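Local coordinates for protein glutathione-dependent peroxiredoxin (Sinorhizobium meliloti, PDB 3UMA) that probably reduces hydrogen peroxide and organic hydroperoxides to water and alcohols with glutathione as reductant, as a Prx5-type peroxiredoxin of the thioredoxin fold, at residues 64-73 and 101-112; 146-154 and 164-175. All coordinates share one frame; numbering follows the deposited sequence.

Interaction 1 (64-73 and 101-112)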
loop_
_atom_site.group_PDB
_atom_site.type_symbol
_atom_site.label_atom_id
_atom_site.label_comp_id
_atom_site.label_asym_id
_atom_site.label_seq_id
_atom_site.Cartn_x
_atom_site.Cartn_y
_atom_site.Cartn_z
ATOM N N VAL A 64 4.672 -0.402 0.059
ATOM C CA VAL A 64 6.039 -0.396 0.602
ATOM C C VAL A 64 6.886 -1.476 -0.103
ATOM O O VAL A 64 6.358 -2.531 -0.488
ATOM C CB VAL A 64 6.045 -0.615 2.150
ATOM C CG1 VAL A 64 5.261 0.486 2.887
ATOM C CG2 VAL A 64 5.452 -1.989 2.523
ATOM N N PRO A 65 8.199 -1.216 -0.289
ATOM C CA PRO A 65 9.086 -2.267 -0.788
ATOM C C PRO A 65 9.119 -3.515 0.095
ATOM O O PRO A 65 9.232 -4.605 -0.424
ATOM C CB PRO A 65 10.462 -1.581 -0.807
ATOM C CG PRO A 65 10.103 -0.164 -1.197
ATOM C CD PRO A 65 8.828 0.114 -0.391
ATOM N N GLY A 66 8.982 -3.387 1.408
ATOM C CA GLY A 66 9.121 -4.582 2.210
ATOM C C GLY A 66 8.752 -4.432 3.648
ATOM O O GLY A 66 9.210 -3.512 4.318
ATOM N N ALA A 67 7.922 -5.352 4.133
ATOM C CA ALA A 67 7.706 -5.488 5.554
ATOM C C ALA A 67 9.046 -5.644 6.297
ATOM O O ALA A 67 9.966 -6.316 5.804
ATOM C CB ALA A 67 6.822 -6.694 5.827
ATOM N N PHE A 68 9.125 -5.033 7.480
ATOM C CA PHE A 68 10.312 -5.065 8.351
ATOM C C PHE A 68 11.554 -4.343 7.814
ATOM O O PHE A 68 12.591 -4.338 8.475
ATOM C CB PHE A 68 10.654 -6.502 8.812
ATOM C CG PHE A 68 9.559 -7.151 9.646
ATOM C CD1 PHE A 68 9.409 -6.841 10.991
ATOM C CD2 PHE A 68 8.676 -8.055 9.070
ATOM C CE1 PHE A 68 8.399 -7.443 11.758
ATOM C CE2 PHE A 68 7.649 -8.654 9.819
ATOM C CZ PHE A 68 7.517 -8.352 11.166
ATOM N N THR A 69 11.480 -3.761 6.617
ATOM C CA THR A 69 12.611 -2.989 6.110
ATOM C C THR A 69 12.578 -1.591 6.766
ATOM O O THR A 69 11.506 -1.119 7.136
ATOM C CB THR A 69 12.654 -2.922 4.567
ATOM O OG1 THR A 69 11.591 -2.094 4.090
ATOM C CG2 THR A 69 12.524 -4.322 3.955
ATOM N N PRO A 70 13.754 -0.949 6.950
ATOM C CA PRO A 70 13.845 0.267 7.782
ATOM C C PRO A 70 12.965 1.462 7.367
ATOM O O PRO A 70 12.265 2.007 8.213
ATOM C CB PRO A 70 15.339 0.626 7.702
ATOM C CG PRO A 70 16.010 -0.733 7.448
ATOM C CD PRO A 70 15.085 -1.349 6.450
ATOM N N THR A 71 13.002 1.876 6.107
ATOM C CA THR A 71 12.196 3.024 5.696
ATOM C C THR A 71 10.711 2.673 5.836
ATOM O O THR A 71 9.919 3.472 6.348
ATOM C CB THR A 71 12.525 3.499 4.259
ATOM O OG1 THR A 71 13.896 3.890 4.196
ATOM C CG2 THR A 71 11.647 4.721 3.858
ATOM N N CYS A 72 10.353 1.455 5.439
ATOM C CA CYS A 72 8.962 1.006 5.542
ATOM C C CYS A 72 8.488 0.919 6.999
ATOM O O CYS A 72 7.416 1.395 7.311
ATOM C CB CYS A 72 8.777 -0.321 4.814
ATOM S SG CYS A 72 9.498 -0.359 3.157
ATOM N N SER A 73 9.302 0.337 7.884
ATOM C CA SER A 73 8.877 0.065 9.286
ATOM C C SER A 73 9.099 1.198 10.288
ATOM O O SER A 73 8.377 1.299 11.277
ATOM C CB SER A 73 9.588 -1.170 9.854
ATOM O OG SER A 73 9.550 -2.236 8.943
ATOM N N ASN A 101 5.207 -9.247 -0.130
ATOM C CA ASN A 101 5.636 -10.166 0.933
ATOM C C ASN A 101 4.554 -11.241 1.063
ATOM O O ASN A 101 3.385 -10.991 0.720
ATOM C CB ASN A 101 5.711 -9.462 2.305
ATOM C CG ASN A 101 7.014 -8.655 2.515
ATOM O OD1 ASN A 101 8.102 -9.222 2.677
ATOM N ND2 ASN A 101 6.894 -7.340 2.516
ATOM N N ASP A 102 4.919 -12.400 1.598
ATOM C CA ASP A 102 3.949 -13.467 1.845
ATOM C C ASP A 102 3.004 -13.062 2.984
ATOM O O ASP A 102 3.265 -12.110 3.730
ATOM C CB ASP A 102 4.677 -14.796 2.145
ATOM C CG ASP A 102 5.457 -14.764 3.449
ATOM O OD1 ASP A 102 4.816 -14.864 4.505
ATOM O OD2 ASP A 102 6.725 -14.652 3.432
ATOM N N LEU A 103 1.919 -13.805 3.156
ATOM C CA LEU A 103 0.895 -13.378 4.109
ATOM C C LEU A 103 1.311 -13.537 5.565
ATOM O O LEU A 103 0.876 -12.775 6.426
ATOM C CB LEU A 103 -0.459 -14.053 3.796
ATOM C CG LEU A 103 -0.819 -15.454 4.282
ATOM C CD1 LEU A 103 -1.308 -15.411 5.711
ATOM C CD2 LEU A 103 -1.917 -16.050 3.387
ATOM N N HIS A 104 2.194 -14.489 5.856
ATOM C CA HIS A 104 2.630 -14.662 7.242
ATOM C C HIS A 104 3.542 -13.524 7.707
ATOM O O HIS A 104 3.478 -13.076 8.840
ATOM C CB HIS A 104 3.322 -16.012 7.442
ATOM C CG HIS A 104 2.529 -17.169 6.925
ATOM N ND1 HIS A 104 1.469 -17.711 7.623
ATOM C CD2 HIS A 104 2.628 -17.875 5.773
ATOM C CE1 HIS A 104 0.953 -18.708 6.924
ATOM N NE2 HIS A 104 1.639 -18.832 5.799
ATOM N N VAL A 105 4.410 -13.073 6.822
ATOM C CA VAL A 105 5.243 -11.919 7.143
ATOM C C VAL A 105 4.358 -10.676 7.298
ATOM O O VAL A 105 4.526 -9.918 8.248
ATOM C CB VAL A 105 6.390 -11.768 6.100
ATOM C CG1 VAL A 105 7.073 -10.414 6.204
ATOM C CG2 VAL A 105 7.420 -12.915 6.321
HETATM N N MSE A 106 3.402 -10.484 6.380
HETATM C CA MSE A 106 2.464 -9.357 6.494
HETATM C C MSE A 106 1.745 -9.366 7.832
HETATM O O MSE A 106 1.720 -8.346 8.521
HETATM C CB MSE A 106 1.447 -9.318 5.339
HETATM C CG MSE A 106 2.037 -8.837 4.043
HETATM SE SE MSE A 106 3.022 -7.130 4.259
HETATM C CE MSE A 106 1.608 -5.775 4.127
ATOM N N GLY A 107 1.214 -10.528 8.218
ATOM C CA GLY A 107 0.552 -10.691 9.532
ATOM C C GLY A 107 1.455 -10.434 10.722
ATOM O O GLY A 107 1.063 -9.764 11.683
ATOM N N ALA A 108 2.672 -10.971 10.684
ATOM C CA ALA A 108 3.641 -10.674 11.740
ATOM C C ALA A 108 3.961 -9.170 11.833
ATOM O O ALA A 108 4.116 -8.611 12.928
ATOM C CB ALA A 108 4.913 -11.488 11.529
ATOM N N TRP A 109 4.037 -8.514 10.683
ATOM C CA TRP A 109 4.323 -7.072 10.643
ATOM C C TRP A 109 3.161 -6.247 11.190
ATOM O O TRP A 109 3.368 -5.251 11.883
ATOM C CB TRP A 109 4.637 -6.644 9.213
ATOM C CG TRP A 109 5.367 -5.314 9.089
ATOM C CD1 TRP A 109 6.346 -4.824 9.922
ATOM C CD2 TRP A 109 5.208 -4.344 8.041
ATOM N NE1 TRP A 109 6.795 -3.612 9.457
ATOM C CE2 TRP A 109 6.120 -3.292 8.304
ATOM C CE3 TRP A 109 4.385 -4.265 6.902
ATOM C CZ2 TRP A 109 6.221 -2.146 7.476
ATOM C CZ3 TRP A 109 4.497 -3.140 6.067
ATOM C CH2 TRP A 109 5.412 -2.092 6.365
ATOM N N ALA A 110 1.940 -6.664 10.878
ATOM C CA ALA A 110 0.743 -6.033 11.458
ATOM C C ALA A 110 0.814 -6.057 12.984
ATOM O O ALA A 110 0.565 -5.049 13.652
ATOM C CB ALA A 110 -0.508 -6.746 10.969
ATOM N N THR A 111 1.174 -7.216 13.529
ATOM C CA THR A 111 1.170 -7.425 14.978
ATOM C C THR A 111 2.307 -6.619 15.612
ATOM O O THR A 111 2.114 -5.915 16.609
ATOM C CB THR A 111 1.321 -8.942 15.306
ATOM O OG1 THR A 111 0.219 -9.665 14.739
ATOM C CG2 THR A 111 1.386 -9.196 16.823
ATOM N N HIS A 112 3.491 -6.697 15.021
ATOM C CA HIS A 112 4.636 -6.066 15.648
ATOM C C HIS A 112 4.744 -4.559 15.445
ATOM O O HIS A 112 5.341 -3.872 16.258
ATOM C CB HIS A 112 5.913 -6.832 15.318
ATOM C CG HIS A 112 5.920 -8.206 15.922
ATOM N ND1 HIS A 112 6.063 -9.357 15.173
ATOM C CD2 HIS A 112 5.729 -8.611 17.201
ATOM C CE1 HIS A 112 6.000 -10.408 15.971
ATOM N NE2 HIS A 112 5.798 -9.982 17.207
#
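The backbones come nearest where Ala-67 meets Trp-109, CA to CA 6.3 Å, as the active-site loop of this thioredoxin-fold peroxiredoxin crosses helix 103-113 on its way from strand 58-64 to helix 70-82. A type II turn from Gly-66 to Thr-69 lays its peptides over one face of the Trp-109 indole. Ala-67 CA stands 3.7 Å from the centroid of the six-membered ring and only 11° off its normal, a CH-pi contact, while Phe-68 N sits above the same face toward the rim. Trp-109 CG lies anti to the backbone N (chi1 -162°), which sends the ring from the helix under the turn. Ala-67 CB reaches on to Val-105 CG1 at 3.7 Å. Phe-68 and Trp-109 slide past each other in opposite directions: the phenyl takes Trp-109 CD1 over the centre of one face, and its plane meets that of the five-membered ring obliquely. At the six-membered end of the indole, Val-64 CG2 touches Trp-109 CH2 at 3.8 Å. Cys-72, predicted to form the sulfenic acid intermediate, brings CB to the same carbon, so the tryptophan backs the helix turn that carries it. Ser-73 OG donates to Thr-69 O, and Trp-109 NE1 gives this hydroxyl a weak bond, 3.1 Å to Ser-73 OG with an N-H...O angle of 128°.

Interaction 2 (146-154 and 164-175)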
loop_
_atom_site.group_PDB
_atom_site.type_symbol
_atom_site.label_atom_id
_atom_site.label_comp_id
_atom_site.label_asym_id
_atom_site.label_seq_id
_atom_site.Cartn_x
_atom_site.Cartn_y
_atom_site.Cartn_z
ATOM N N ILE A 146 12.482 -8.406 -6.598
ATOM C CA ILE A 146 11.404 -7.630 -7.214
ATOM C C ILE A 146 10.340 -7.288 -6.186
ATOM O O ILE A 146 9.786 -8.180 -5.524
ATOM C CB ILE A 146 10.676 -8.339 -8.398
ATOM C CG1 ILE A 146 11.628 -8.902 -9.476
ATOM C CG2 ILE A 146 9.664 -7.374 -9.036
ATOM C CD1 ILE A 146 12.723 -7.940 -9.971
ATOM N N ARG A 147 10.070 -5.996 -6.050
ATOM C CA ARG A 147 9.131 -5.488 -5.042
ATOM C C ARG A 147 8.307 -4.350 -5.629
ATOM O O ARG A 147 8.433 -4.050 -6.803
ATOM C CB ARG A 147 9.885 -4.993 -3.803
ATOM C CG ARG A 147 10.712 -6.063 -3.070
ATOM C CD ARG A 147 9.830 -7.168 -2.466
ATOM N NE ARG A 147 10.635 -8.156 -1.768
ATOM C CZ ARG A 147 10.800 -8.180 -0.457
ATOM N NH1 ARG A 147 10.219 -7.269 0.301
ATOM N NH2 ARG A 147 11.549 -9.123 0.096
ATOM N N SER A 148 7.481 -3.712 -4.809
ATOM C CA SER A 148 6.769 -2.531 -5.248
ATOM C C SER A 148 7.615 -1.282 -4.972
ATOM O O SER A 148 8.248 -1.187 -3.916
ATOM C CB SER A 148 5.451 -2.390 -4.474
ATOM O OG SER A 148 4.707 -1.277 -4.939
ATOM N N LYS A 149 7.612 -0.345 -5.918
ATOM C CA LYS A 149 7.942 1.058 -5.609
ATOM C C LYS A 149 7.159 1.555 -4.393
ATOM O O LYS A 149 6.024 1.094 -4.133
ATOM C CB LYS A 149 7.596 1.953 -6.800
ATOM C CG LYS A 149 8.555 1.794 -7.936
ATOM C CD LYS A 149 8.270 2.757 -9.057
ATOM C CE LYS A 149 9.465 2.769 -9.982
ATOM N NZ LYS A 149 9.123 3.386 -11.282
ATOM N N ARG A 150 7.751 2.483 -3.638
ATOM C CA ARG A 150 6.996 3.186 -2.592
ATOM C C ARG A 150 6.059 4.230 -3.235
ATOM O O ARG A 150 6.487 5.030 -4.065
ATOM C CB ARG A 150 7.934 3.826 -1.568
ATOM C CG ARG A 150 7.225 4.464 -0.371
ATOM C CD ARG A 150 8.205 5.038 0.701
ATOM N NE ARG A 150 9.384 4.189 0.895
ATOM C CZ ARG A 150 9.422 3.063 1.608
ATOM N NH1 ARG A 150 8.353 2.584 2.236
ATOM N NH2 ARG A 150 10.547 2.378 1.660
ATOM N N TYR A 151 4.781 4.205 -2.862
ATOM C CA TYR A 151 3.802 5.169 -3.371
ATOM C C TYR A 151 2.656 5.273 -2.381
ATOM O O TYR A 151 2.520 4.429 -1.487
ATOM C CB TYR A 151 3.291 4.829 -4.800
ATOM C CG TYR A 151 2.501 3.522 -4.921
ATOM C CD1 TYR A 151 1.186 3.416 -4.430
ATOM C CD2 TYR A 151 3.073 2.390 -5.522
ATOM C CE1 TYR A 151 0.456 2.224 -4.530
ATOM C CE2 TYR A 151 2.351 1.186 -5.637
ATOM C CZ TYR A 151 1.039 1.113 -5.140
ATOM O OH TYR A 151 0.328 -0.075 -5.219
ATOM N N SER A 152 1.863 6.329 -2.514
ATOM C CA SER A 152 0.571 6.392 -1.848
ATOM C C SER A 152 -0.440 6.879 -2.884
ATOM O O SER A 152 -0.082 7.542 -3.868
ATOM C CB SER A 152 0.583 7.329 -0.637
ATOM O OG SER A 152 0.683 8.660 -1.089
HETATM N N MSE A 153 -1.696 6.525 -2.689
HETATM C CA MSE A 153 -2.712 6.986 -3.610
HETATM C C MSE A 153 -4.022 7.153 -2.877
HETATM O O MSE A 153 -4.289 6.448 -1.911
HETATM C CB MSE A 153 -2.849 6.066 -4.837
HETATM C CG MSE A 153 -3.090 4.620 -4.519
HETATM SE SE MSE A 153 -3.438 3.548 -6.119
HETATM C CE MSE A 153 -1.720 3.496 -7.037
ATOM N N LEU A 154 -4.796 8.144 -3.304
ATOM C CA LEU A 154 -6.187 8.283 -2.873
ATOM C C LEU A 154 -7.080 7.686 -3.961
ATOM O O LEU A 154 -6.992 8.053 -5.138
ATOM C CB LEU A 154 -6.536 9.754 -2.594
ATOM C CG LEU A 154 -7.971 10.095 -2.151
ATOM C CD1 LEU A 154 -8.319 9.399 -0.839
ATOM C CD2 LEU A 154 -8.138 11.616 -2.027
ATOM N N ASN A 164 1.145 9.551 -5.484
ATOM C CA ASN A 164 2.454 10.059 -5.089
ATOM C C ASN A 164 3.455 8.926 -5.145
ATOM O O ASN A 164 3.466 8.088 -4.257
ATOM C CB ASN A 164 2.374 10.614 -3.666
ATOM C CG ASN A 164 1.225 11.603 -3.482
ATOM O OD1 ASN A 164 0.345 11.414 -2.636
ATOM N ND2 ASN A 164 1.229 12.654 -4.269
ATOM N N ILE A 165 4.269 8.893 -6.197
ATOM C CA ILE A 165 5.257 7.835 -6.421
ATOM C C ILE A 165 6.654 8.327 -6.063
ATOM O O ILE A 165 7.083 9.354 -6.572
ATOM C CB ILE A 165 5.278 7.394 -7.904
ATOM C CG1 ILE A 165 3.861 7.004 -8.387
ATOM C CG2 ILE A 165 6.311 6.275 -8.133
ATOM C CD1 ILE A 165 3.758 6.818 -9.922
ATOM N N GLU A 166 7.362 7.588 -5.208
ATOM C CA GLU A 166 8.743 7.935 -4.845
ATOM C C GLU A 166 9.734 7.527 -5.932
ATOM O O GLU A 166 9.745 6.379 -6.387
ATOM C CB GLU A 166 9.159 7.256 -3.538
ATOM C CG GLU A 166 8.274 7.559 -2.331
ATOM C CD GLU A 166 8.425 8.980 -1.789
ATOM O OE1 GLU A 166 9.266 9.748 -2.318
ATOM O OE2 GLU A 166 7.703 9.324 -0.829
ATOM N N GLU A 167 10.588 8.459 -6.329
ATOM C CA GLU A 167 11.687 8.145 -7.251
ATOM C C GLU A 167 12.723 7.241 -6.577
ATOM O O GLU A 167 13.434 6.487 -7.237
ATOM C CB GLU A 167 12.350 9.432 -7.750
ATOM C CG GLU A 167 12.147 9.688 -9.247
ATOM C CD GLU A 167 13.426 9.422 -10.061
ATOM O OE1 GLU A 167 14.319 10.307 -10.059
ATOM O OE2 GLU A 167 13.536 8.338 -10.700
ATOM N N SER A 168 12.784 7.303 -5.257
ATOM C CA SER A 168 13.771 6.547 -4.514
ATOM C C SER A 168 13.084 5.836 -3.351
ATOM O O SER A 168 12.322 6.462 -2.611
ATOM C CB SER A 168 14.877 7.487 -4.022
ATOM O OG SER A 168 15.470 7.003 -2.829
ATOM N N PRO A 169 13.324 4.522 -3.208
ATOM C CA PRO A 169 12.661 3.765 -2.154
ATOM C C PRO A 169 13.088 4.161 -0.740
ATOM O O PRO A 169 12.371 3.861 0.205
ATOM C CB PRO A 169 13.065 2.317 -2.455
ATOM C CG PRO A 169 14.345 2.433 -3.223
ATOM C CD PRO A 169 14.145 3.651 -4.074
ATOM N N GLY A 170 14.241 4.817 -0.600
ATOM C CA GLY A 170 14.701 5.298 0.704
ATOM C C GLY A 170 14.075 6.621 1.114
ATOM O O GLY A 170 14.379 7.160 2.184
ATOM N N GLN A 171 13.212 7.153 0.258
ATOM C CA GLN A 171 12.466 8.371 0.568
ATOM C C GLN A 171 11.007 8.021 0.795
ATOM O O GLN A 171 10.484 7.085 0.158
ATOM C CB GLN A 171 12.639 9.390 -0.567
ATOM C CG GLN A 171 14.136 9.782 -0.726
ATOM C CD GLN A 171 14.401 10.939 -1.673
ATOM O OE1 GLN A 171 13.490 11.677 -2.051
ATOM N NE2 GLN A 171 15.675 11.108 -2.057
ATOM N N ALA A 172 10.364 8.765 1.697
ATOM C CA ALA A 172 8.981 8.521 2.086
ATOM C C ALA A 172 8.234 9.809 2.456
ATOM O O ALA A 172 7.387 9.810 3.348
ATOM C CB ALA A 172 8.929 7.515 3.244
ATOM N N THR A 173 8.520 10.905 1.764
ATOM C CA THR A 173 7.867 12.171 2.101
ATOM C C THR A 173 6.619 12.415 1.256
ATOM O O THR A 173 5.517 12.478 1.795
ATOM C CB THR A 173 8.862 13.366 2.053
ATOM O OG1 THR A 173 9.877 13.162 3.046
ATOM C CG2 THR A 173 8.160 14.671 2.318
ATOM N N ALA A 174 6.802 12.530 -0.058
ATOM C CA ALA A 174 5.686 12.666 -0.999
ATOM C C ALA A 174 4.595 11.593 -0.777
ATOM O O ALA A 174 3.396 11.895 -0.852
ATOM C CB ALA A 174 6.209 12.654 -2.472
ATOM N N SER A 175 5.014 10.372 -0.437
ATOM C CA SER A 175 4.078 9.257 -0.204
ATOM C C SER A 175 3.704 9.054 1.266
ATOM O O SER A 175 2.964 8.139 1.598
ATOM C CB SER A 175 4.639 7.958 -0.817
ATOM O OG SER A 175 5.763 7.494 -0.094
HETATM O O HOH W 1 10.166 3.848 -4.794
HETATM O O HOH W 2 1.153 10.754 0.673
#
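A beta hairpin of the central mixed sheet, strands 147-156 and 159-165, provides the frame of this contact, and the loop after its second strand folds back beside Arg-150, next to the predicted peroxidatic cysteine. Ser-152 and Asn-164 form an antiparallel hydrogen-bonded pair, with Ser-152 N to Asn-164 O and Asn-164 N to Ser-152 O both 2.9 Å. Tyr-151 and Ile-165 make the adjoining non-hydrogen-bonded pair, and Glu-166 N continues the pairing with a nearly straight bond (168°) to Arg-150 O. Water 1 joins Arg-150 N to Glu-166 O. The Arg-150 side chain starts with CG anti to the backbone N (chi1 -174°) and bends at chi3, which turns the guanidinium toward the loop. There it grips one oxygen side-on with two nitrogens: NE lies 3.1 Å and NH2 2.8 Å from Pro-169 O, which sits 1° out of the guanidinium plane. The second bond also lies in the carbonyl plane of Pro-169. This pairing helps to fix the rotation of the group, and Thr-71 of helix 70-82 packs against its NH2. The aliphatic part is bordered by Ala-172 CB, 3.6 Å from Arg-150 CD, and by Ser-175 OG over Arg-150 CG. Glu-166 crosses the arginine with CG against CG, its carboxylate turned back into the loop. Two donors of one serine converge on it: Ser-175 N meets Glu-166 OE2 from above the carboxylate plane, and Ser-175 OG, 2.8 Å from Glu-166 OE2, donates to the anti lone pair of that oxygen.

The two contacts lie in series along the chain, interaction 1 closing before interaction 2 opens, and their centres are about 15 Å apart within one thioredoxin-fold domain. The central sheet joins them: strand 58-64, which leads into the 64-73 loop, pairs antiparallel with strand 147-156, as the backbone bonds of Tyr-151 with Ala-63 and Met-153 with Leu-61 attest. They also touch directly. Pro-65 O probably accepts a hydrogen bond from Arg-147 NH1 at 2.9 Å, and Cys-72 SG, whose modelled position is less certain, packs near Arg-150 NH1. Interaction 1 places the predicted active-site cysteine against helix 103-113, while interaction 2 holds an arginine beside its sulfur, consistent with the peroxidatic site of peroxiredoxins.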